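Local coordinates for anti-h(o) lectin I (Ulex europaeus, PDB 1FX5), which binds L-fucose-containing glycans as a homodimeric, calcium- and manganese-dependent legume lectin specific for the O(H) blood group, at the interface of chains A and B. Numbering follows the deposited sequence. Chains: chain A/B, Anti-h(o) lectin I.

The interface of chains A and B. Residues chain A 7-10; chain B 1-2.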
# COMPACT_ATOMS: atom_id res chain seq x y z
N LYS A 7 -0.37 9.63 -1.68
CA LYS A 7 -0.27 10.78 -2.57
C LYS A 7 1.05 10.77 -3.30
O LYS A 7 2.12 10.59 -2.68
CB LYS A 7 -0.40 12.11 -1.81
CG LYS A 7 -0.46 13.32 -2.74
CD LYS A 7 -0.14 14.63 -2.04
CE LYS A 7 -1.26 15.08 -1.11
NZ LYS A 7 -0.95 16.43 -0.52
N PHE A 8 0.99 10.90 -4.62
CA PHE A 8 2.17 10.93 -5.46
C PHE A 8 2.17 12.36 -6.02
O PHE A 8 1.24 12.74 -6.76
CB PHE A 8 2.03 9.98 -6.66
CG PHE A 8 2.17 8.51 -6.35
CD1 PHE A 8 3.41 7.88 -6.44
CD2 PHE A 8 1.05 7.74 -6.05
CE1 PHE A 8 3.53 6.50 -6.25
CE2 PHE A 8 1.16 6.37 -5.86
CZ PHE A 8 2.41 5.74 -5.96
N LYS A 9 3.16 13.16 -5.65
CA LYS A 9 3.26 14.54 -6.15
C LYS A 9 3.79 14.51 -7.58
O LYS A 9 3.60 15.45 -8.35
CB LYS A 9 4.13 15.37 -5.23
CG LYS A 9 3.46 15.59 -3.92
CD LYS A 9 4.35 16.32 -2.96
CE LYS A 9 3.57 16.62 -1.69
NZ LYS A 9 4.51 16.75 -0.56
N ASN A 10 4.50 13.43 -7.89
CA ASN A 10 5.11 13.13 -9.18
C ASN A 10 5.56 11.68 -9.06
O ASN A 10 5.40 11.10 -7.99
CB ASN A 10 6.25 14.08 -9.57
CG ASN A 10 7.38 14.10 -8.58
OD1 ASN A 10 7.51 13.22 -7.73
ND2 ASN A 10 8.22 15.11 -8.68
N SER B 1 5.43 6.51 -3.11
CA SER B 1 4.58 7.72 -3.00
C SER B 1 5.27 8.69 -2.05
O SER B 1 6.33 8.37 -1.53
CB SER B 1 3.21 7.32 -2.43
OG SER B 1 3.32 6.71 -1.15
N ASP B 2 4.70 9.87 -1.86
CA ASP B 2 5.28 10.88 -0.97
C ASP B 2 4.64 10.75 0.43
O ASP B 2 5.33 10.86 1.44
CB ASP B 2 5.08 12.28 -1.55
CG ASP B 2 5.79 12.44 -2.88
OD1 ASP B 2 7.02 12.64 -2.86
OD2 ASP B 2 5.15 12.33 -3.94
O HOH W 1 6.08 10.08 -5.53
O HOH W 2 7.67 14.41 -5.27
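B:Asp2, next to the N-terminus of chain B, lies against A:Lys7 to A:Asn10, where strand 3-8 of chain A runs out into a loop. Its backbone anchors it first: the backbone N of B:Asp2 gives a hydrogen bond of 2.8 Å to the carbonyl O of A:Lys7. From there the side chain reaches along the partner. CB of B:Asp2 passes 3.6 Å from that same O of A:Lys7. With chi1 at -63°, CG points away from the carbonyl carbon and lies on the side of the backbone N, bringing the carboxylate over the start of the loop. At the tip the two oxygens part company. B:Asp2 OD2 accepts a hydrogen bond from the backbone N of A:Lys9 at 2.8 Å, almost straight (176° at H) and nearly in line with the C-O bond; it is also joined to water 1, which bonds the carbonyl O of A:Asn10. B:Asp2 OD1 is joined to water 2, which also bonds the side-chain amide oxygen OD1 of A:Asn10. Aspartate suits the place because its short carboxylate can accept the first backbone N-H beyond the strand while both its oxygens are linked to waters. The long, flexible aliphatic stem of A:Lys9 can pack across the carboxylate, its CG 4.1 Å from CG of B:Asp2. NZ of A:Lys9 stays 5.3 Å from OD1 of B:Asp2, so any electrostatic help is probably modest. B:Ser1, whose small side chain lets the backbone come close, sets CB 3.8 Å over the ring centroid of A:Phe8, whose flat face suits this CH-pi contact. Repeated by the two-fold axis with the chains exchanged, this patch fastens each N-terminus to the neighbouring subunit and probably helps hold the lectin homodimer together.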